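Local atomic coordinates of heme peroxidase (Bacteroides thetaiotaomicron, PDB entry 2GVK), a protein that probably acts as a heme-dependent dye-decolorizing peroxidase, using hydrogen peroxide to oxidise dyes and related substrates. Residues F9-I13 with V174-E178; N31-S35 with A75-L79; I154-T160 with R214-D219. Numbering follows the deposited sequence.

Contact 1. Residues F9-I13 with V174-E178; sequences FGGHI and VIGEE
The 9-13 backbone folds into a type I' beta turn from F9 to H12, closed by H12 N donating to F9 O at 2.9 Å; the positive phi values of G10 (59°) and G11 (79°) are those of this turn. Facing it, V174 is the first residue to leave helical angles after helix 169-173, and the chain from V174 to G176 runs extended before a 3-10 segment begins at E177. The closest CA atoms are those of F9 and G176, 5.1 Å apart. Such loop-to-loop packing joins the start of the modelled chain to the periphery of the C-terminal domain of a DyP-type peroxidase, which has the dimeric alpha/beta-barrel fold. F9 (chi1 m) brings its ring over V174 (chi1 t). V174 CG1 stands 3.5 Å from the centroid of the F9 ring, 11° off the normal, a CH-pi contact. G176 CA approaches the ring edge, 4.4 Å from F9 CD1. P14 and V17 also pack on V174. No hydrogen bond crosses between the segments. Within 174-178, E178 (chi1 p) folds back so that E178 OE2 accepts from G176 N at 2.9 Å. The end of the E177 side chain (chi1 m) comes close to the turn, with E177 OE2 3.3 Å from G10 N at an angle too poor for a hydrogen bond.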
# COMPACT_ATOMS: atom_id res chain seq x y z
N PHE A 9 10.73 -30.60 15.28
CA PHE A 9 11.15 -31.26 14.00
C PHE A 9 12.64 -31.60 14.03
O PHE A 9 13.33 -31.47 13.02
CB PHE A 9 10.83 -30.36 12.82
CG PHE A 9 9.40 -29.88 12.80
CD1 PHE A 9 8.33 -30.79 12.96
CD2 PHE A 9 9.11 -28.51 12.64
CE1 PHE A 9 6.99 -30.34 12.96
CE2 PHE A 9 7.78 -28.06 12.63
CZ PHE A 9 6.71 -28.98 12.80
N GLY A 10 13.11 -32.05 15.19
CA GLY A 10 14.51 -32.41 15.39
C GLY A 10 15.48 -31.26 15.12
O GLY A 10 16.66 -31.48 14.84
N GLY A 11 14.97 -30.03 15.22
CA GLY A 11 15.78 -28.84 14.95
C GLY A 11 15.95 -28.55 13.46
O GLY A 11 16.79 -27.76 13.07
N HIS A 12 15.14 -29.18 12.63
CA HIS A 12 15.23 -28.98 11.20
C HIS A 12 14.22 -27.94 10.74
O HIS A 12 13.05 -28.00 11.11
CB HIS A 12 14.99 -30.29 10.45
CG HIS A 12 15.92 -31.39 10.84
ND1 HIS A 12 17.26 -31.36 10.54
CD2 HIS A 12 15.71 -32.55 11.50
CE1 HIS A 12 17.84 -32.46 11.00
NE2 HIS A 12 16.91 -33.20 11.59
N ILE A 13 14.68 -26.99 9.94
CA ILE A 13 13.82 -25.95 9.41
C ILE A 13 13.10 -26.47 8.16
O ILE A 13 13.75 -26.86 7.19
CB ILE A 13 14.65 -24.69 9.01
CG1 ILE A 13 15.62 -24.30 10.14
CG2 ILE A 13 13.72 -23.52 8.65
CD1 ILE A 13 14.96 -24.09 11.48
N VAL A 174 4.20 -30.92 8.49
CA VAL A 174 5.60 -31.27 8.63
C VAL A 174 5.82 -32.61 9.38
O VAL A 174 5.28 -32.84 10.43
CB VAL A 174 6.39 -30.14 9.37
CG1 VAL A 174 7.87 -30.50 9.49
CG2 VAL A 174 6.23 -28.81 8.64
N ILE A 175 6.64 -33.47 8.77
CA ILE A 175 7.06 -34.73 9.39
C ILE A 175 7.76 -34.48 10.71
O ILE A 175 8.65 -33.61 10.81
CB ILE A 175 8.02 -35.50 8.46
CG1 ILE A 175 7.32 -35.86 7.15
CG2 ILE A 175 8.56 -36.77 9.15
CD1 ILE A 175 8.28 -36.36 6.06
N GLY A 176 7.37 -35.24 11.73
CA GLY A 176 7.99 -35.15 13.04
C GLY A 176 8.83 -36.37 13.41
O GLY A 176 9.36 -37.09 12.54
N GLU A 177 8.93 -36.63 14.69
CA GLU A 177 9.85 -37.63 15.17
C GLU A 177 9.41 -39.08 14.88
O GLU A 177 10.19 -40.01 15.05
CB GLU A 177 10.14 -37.40 16.65
CG GLU A 177 10.97 -36.08 16.88
CD GLU A 177 12.34 -36.09 16.12
OE1 GLU A 177 13.25 -36.83 16.55
OE2 GLU A 177 12.49 -35.32 15.14
N GLU A 178 8.18 -39.25 14.36
CA GLU A 178 7.71 -40.55 13.89
C GLU A 178 8.54 -41.07 12.67
O GLU A 178 8.48 -42.25 12.34
CB GLU A 178 6.22 -40.49 13.52
CG GLU A 178 5.90 -39.70 12.21
CD GLU A 178 5.84 -38.18 12.40
OE1 GLU A 178 6.05 -37.71 13.55
OE2 GLU A 178 5.51 -37.46 11.41

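Contact 2. Residues N31-S35 with A75-L79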
# COMPACT_ATOMS: atom_id res chain seq x y z
N ASN A 31 10.35 -33.98 -15.46
CA ASN A 31 10.96 -35.31 -15.43
C ASN A 31 12.46 -35.17 -15.65
O ASN A 31 12.90 -34.28 -16.37
CB ASN A 31 10.38 -36.20 -16.52
CG ASN A 31 9.16 -36.97 -16.06
OD1 ASN A 31 8.81 -36.98 -14.88
ND2 ASN A 31 8.49 -37.63 -17.02
N LEU A 32 13.23 -36.05 -15.03
CA LEU A 32 14.65 -36.10 -15.26
C LEU A 32 14.96 -36.72 -16.61
O LEU A 32 14.27 -37.62 -17.04
CB LEU A 32 15.33 -36.95 -14.18
CG LEU A 32 15.16 -36.47 -12.74
CD1 LEU A 32 15.80 -37.47 -11.81
CD2 LEU A 32 15.75 -35.09 -12.55
N THR A 33 16.04 -36.26 -17.23
CA THR A 33 16.58 -36.91 -18.43
C THR A 33 17.71 -37.86 -18.05
O THR A 33 18.21 -37.84 -16.92
CB THR A 33 17.17 -35.89 -19.40
OG1 THR A 33 18.37 -35.32 -18.84
CG2 THR A 33 16.18 -34.80 -19.71
N ASP A 34 18.20 -38.61 -19.04
CA ASP A 34 19.29 -39.55 -18.81
C ASP A 34 20.65 -38.96 -19.16
O ASP A 34 21.61 -39.68 -19.40
CB ASP A 34 19.06 -40.83 -19.62
CG ASP A 34 18.10 -41.78 -18.94
OD1 ASP A 34 17.79 -41.57 -17.75
OD2 ASP A 34 17.68 -42.76 -19.59
N SER A 35 20.75 -37.66 -19.17
CA SER A 35 22.02 -37.02 -19.52
C SER A 35 23.10 -37.29 -18.45
O SER A 35 22.79 -37.53 -17.30
CB SER A 35 21.85 -35.53 -19.70
OG SER A 35 21.99 -34.84 -18.48
N ALA A 75 12.44 -40.82 -8.54
CA ALA A 75 13.53 -39.85 -8.69
C ALA A 75 14.40 -39.79 -7.45
O ALA A 75 15.63 -39.69 -7.54
CB ALA A 75 12.96 -38.47 -8.99
N TRP A 76 13.78 -39.83 -6.28
CA TRP A 76 14.51 -39.77 -5.02
C TRP A 76 15.54 -40.91 -4.95
O TRP A 76 16.69 -40.69 -4.64
CB TRP A 76 13.55 -39.86 -3.83
CG TRP A 76 14.26 -39.85 -2.49
CD1 TRP A 76 14.74 -40.95 -1.80
CD2 TRP A 76 14.69 -38.71 -1.76
NE1 TRP A 76 15.38 -40.54 -0.65
CE2 TRP A 76 15.36 -39.17 -0.60
CE3 TRP A 76 14.49 -37.34 -1.91
CZ2 TRP A 76 15.88 -38.30 0.37
CZ3 TRP A 76 15.06 -36.47 -0.96
CH2 TRP A 76 15.73 -36.97 0.16
N THR A 77 15.10 -42.11 -5.27
CA THR A 77 15.96 -43.27 -5.19
C THR A 77 17.06 -43.23 -6.26
O THR A 77 18.21 -43.61 -6.01
CB THR A 77 15.12 -44.57 -5.27
OG1 THR A 77 14.43 -44.75 -4.04
CG2 THR A 77 16.00 -45.77 -5.51
N ARG A 78 16.74 -42.72 -7.43
CA ARG A 78 17.74 -42.54 -8.49
C ARG A 78 18.81 -41.53 -8.09
O ARG A 78 20.02 -41.79 -8.23
CB ARG A 78 17.10 -42.09 -9.78
CG ARG A 78 18.15 -41.74 -10.83
CD ARG A 78 17.59 -41.15 -12.07
NE ARG A 78 18.67 -40.62 -12.92
CZ ARG A 78 18.46 -39.99 -14.06
NH1 ARG A 78 17.23 -39.85 -14.52
NH2 ARG A 78 19.49 -39.54 -14.77
N LEU A 79 18.38 -40.38 -7.59
CA LEU A 79 19.29 -39.29 -7.29
C LEU A 79 20.10 -39.53 -6.04
O LEU A 79 21.28 -39.15 -5.98
CB LEU A 79 18.51 -37.97 -7.11
CG LEU A 79 17.80 -37.40 -8.35
CD1 LEU A 79 16.76 -36.40 -7.96
CD2 LEU A 79 18.84 -36.79 -9.31
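R78 supplies both hydrogen bonds that cross between the segments. Extended through four near-trans chi angles, it reaches from helix 73-79 and donates twice to one backbone carbonyl: R78 NH2 lies 3.0 Å and R78 NH1 3.3 Å from T33 O, which sits near the plane of the guanidinium, a bifurcated acceptor. D34 adds a long salt bridge, D34 OD1 to R78 NH1 at 3.7 Å; its oxygen stands well out of that plane, so only the charges attract. T33 OG1 is hydrogen-bonded to G134 O. Moving inward, L32 CB packs 3.5 Å from R78 NH1, while L32 CD1 lies 4.1 Å from A75 CB and 4.0 Å from L79 CG. V42 of helix 38-59 touches both leucines and completes the apolar cluster. The contact thus ties the end of strand 24-32 to the helix that follows strand 66-72, within the ferredoxin-like alpha/beta half of a DyP-type fold. P36 and D37, next along the chain, bind a sodium ion about 10 Å from the R78 side chain. Because the principal acceptor is a main-chain oxygen, the tether depends on the path of the backbone at T33, with the side chain of D34 contributing charge alone.

Contact 3. Residues I154-T160 with R214-D219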
# COMPACT_ATOMS: atom_id res chain seq x y z
N ILE A 154 -14.59 -22.02 -8.87
CA ILE A 154 -16.05 -22.30 -8.81
C ILE A 154 -16.83 -21.25 -7.98
O ILE A 154 -18.03 -21.38 -7.77
CB ILE A 154 -16.32 -23.71 -8.24
CG1 ILE A 154 -15.57 -23.87 -6.90
CG2 ILE A 154 -15.89 -24.74 -9.22
CD1 ILE A 154 -16.16 -24.85 -6.00
N GLY A 155 -16.13 -20.24 -7.46
CA GLY A 155 -16.77 -19.06 -6.86
C GLY A 155 -17.05 -19.16 -5.40
O GLY A 155 -17.82 -18.38 -4.86
N PHE A 156 -16.46 -20.16 -4.75
CA PHE A 156 -16.57 -20.34 -3.33
C PHE A 156 -15.20 -20.13 -2.72
O PHE A 156 -14.22 -20.58 -3.25
CB PHE A 156 -17.03 -21.77 -3.01
CG PHE A 156 -18.50 -21.97 -3.11
CD1 PHE A 156 -19.12 -22.05 -4.35
CD2 PHE A 156 -19.27 -22.10 -1.97
CE1 PHE A 156 -20.48 -22.25 -4.44
CE2 PHE A 156 -20.62 -22.33 -2.07
CZ PHE A 156 -21.24 -22.36 -3.30
N VAL A 157 -15.16 -19.48 -1.58
CA VAL A 157 -13.92 -19.32 -0.85
C VAL A 157 -13.38 -20.68 -0.49
O VAL A 157 -14.13 -21.59 -0.10
CB VAL A 157 -14.13 -18.49 0.44
CG1 VAL A 157 -12.91 -18.60 1.38
CG2 VAL A 157 -14.46 -17.04 0.08
N ASP A 158 -12.09 -20.86 -0.67
CA ASP A 158 -11.44 -22.10 -0.33
C ASP A 158 -10.29 -21.85 0.66
O ASP A 158 -9.67 -20.77 0.65
CB ASP A 158 -10.89 -22.75 -1.58
CG ASP A 158 -10.32 -24.12 -1.31
OD1 ASP A 158 -11.09 -25.01 -0.89
OD2 ASP A 158 -9.10 -24.30 -1.50
N GLY A 159 -10.02 -22.83 1.50
CA GLY A 159 -8.88 -22.77 2.41
C GLY A 159 -9.23 -22.45 3.86
O GLY A 159 -8.36 -22.47 4.70
N THR A 160 -10.50 -22.12 4.15
CA THR A 160 -10.88 -21.72 5.52
C THR A 160 -10.65 -22.86 6.54
O THR A 160 -10.31 -22.61 7.69
CB THR A 160 -12.33 -21.25 5.58
OG1 THR A 160 -12.45 -20.01 4.86
CG2 THR A 160 -12.79 -21.04 7.01
N ARG A 214 -20.58 -25.19 2.31
CA ARG A 214 -20.48 -23.86 2.92
C ARG A 214 -21.36 -22.89 2.14
O ARG A 214 -21.71 -23.15 0.99
CB ARG A 214 -19.01 -23.35 2.92
CG ARG A 214 -17.98 -24.36 3.41
CD ARG A 214 -16.59 -23.75 3.50
NE ARG A 214 -16.51 -22.79 4.59
CZ ARG A 214 -16.12 -23.09 5.84
NH1 ARG A 214 -15.74 -24.33 6.15
NH2 ARG A 214 -16.10 -22.14 6.77
N HIS A 215 -21.72 -21.77 2.77
CA HIS A 215 -22.50 -20.74 2.10
C HIS A 215 -21.63 -19.95 1.13
O HIS A 215 -20.44 -19.69 1.40
CB HIS A 215 -23.16 -19.83 3.12
CG HIS A 215 -24.24 -20.49 3.89
ND1 HIS A 215 -25.51 -20.66 3.39
CD2 HIS A 215 -24.24 -21.07 5.12
CE1 HIS A 215 -26.26 -21.28 4.29
NE2 HIS A 215 -25.51 -21.55 5.35
N LYS A 216 -22.19 -19.60 -0.01
CA LYS A 216 -21.39 -19.04 -1.06
C LYS A 216 -20.90 -17.63 -0.75
O LYS A 216 -19.74 -17.29 -1.02
CB LYS A 216 -22.16 -19.04 -2.39
CG LYS A 216 -21.27 -18.70 -3.61
CD LYS A 216 -21.98 -18.95 -4.91
CE LYS A 216 -21.05 -18.79 -6.12
NZ LYS A 216 -21.75 -19.15 -7.44
N PHE A 217 -21.80 -16.82 -0.19
CA PHE A 217 -21.54 -15.41 0.06
C PHE A 217 -20.61 -15.22 1.25
O PHE A 217 -19.51 -14.65 1.12
CB PHE A 217 -22.88 -14.67 0.32
CG PHE A 217 -22.73 -13.19 0.51
CD1 PHE A 217 -22.73 -12.33 -0.58
CD2 PHE A 217 -22.59 -12.65 1.78
CE1 PHE A 217 -22.59 -10.96 -0.40
CE2 PHE A 217 -22.44 -11.29 1.96
CZ PHE A 217 -22.44 -10.44 0.87
N ASN A 218 -21.01 -15.76 2.38
CA ASN A 218 -20.34 -15.46 3.67
C ASN A 218 -19.39 -16.54 4.19
O ASN A 218 -18.78 -16.39 5.25
CB ASN A 218 -21.38 -15.11 4.74
CG ASN A 218 -22.28 -16.28 5.10
OD1 ASN A 218 -21.98 -17.45 4.80
ND2 ASN A 218 -23.37 -15.98 5.80
N ASP A 219 -19.24 -17.64 3.42
CA ASP A 219 -18.27 -18.71 3.75
C ASP A 219 -18.57 -19.41 5.08
O ASP A 219 -17.73 -20.13 5.59
CB ASP A 219 -16.84 -18.14 3.77
CG ASP A 219 -15.76 -19.25 3.87
OD1 ASP A 219 -15.91 -20.30 3.21
OD2 ASP A 219 -14.74 -19.03 4.58
O HOH W 1 -19.64 -18.75 -9.33
O HOH W 2 -17.66 -16.62 -2.74
O HOH W 3 -13.32 -22.08 2.71
O HOH W 4 -17.59 -18.88 -0.26
O HOH W 5 -16.94 -21.18 0.93
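The direct hydrogen bond between the segments is very short: T160 OG1 donates to D219 OD2 at 2.5 Å. Within 214-219, R214 NE salt-bridges the carboxylate at D219 OD1 (2.9 Å), and R214 NH2 donates to the backbone carbonyl D219 O (2.8 Å). S55 and N58 of the third subunit bond to D219 OD2 and T160 OG1 respectively, so the pair sits at a subunit interface. Residues 155-159 read G-F-V-D-G and match the GXXDG signature of DyP-type peroxidases, which in relatives lines the heme pocket; no heme is present here. Packing centres on F156, with K216 CG 3.8 Å from the centroid of the F156 ring, a CH-pi contact over the face, and R214 O at its edge, 3.4 Å from F156 CE2. Water fills the gaps. Water 3 accepts from T160 N (3.2 Å) and donates to D219 OD1 (3.2 Å); water 4 accepts from V157 N (2.8 Å). K216 NZ, bonded to Q208 of helix 205-212, also donates to water 1 at 2.9 Å.

Together the three sites illustrate how the chemistry of a long-range contact follows its surroundings. Contact 3 is buried, with residues of neighbouring subunits packed against it, and combines a threonine-carboxylate hydrogen bond, CH-pi packing and water bridges between two irregular segments. Contacts 1 and 2 are only partly buried. Contact 2 alone joins regular elements, a strand end and a helix, setting a polar arginine-carbonyl link beside an aliphatic cluster; contact 1 joins loops chiefly through one aromatic ring. No two contacts share a segment. Contacts 2 and 3 lie in the N-terminal and C-terminal halves of the protein, on opposite sides of the chain's centre, their centres about 40 Å apart, whereas the centres of contacts 1 and 2 are about 26 Å apart.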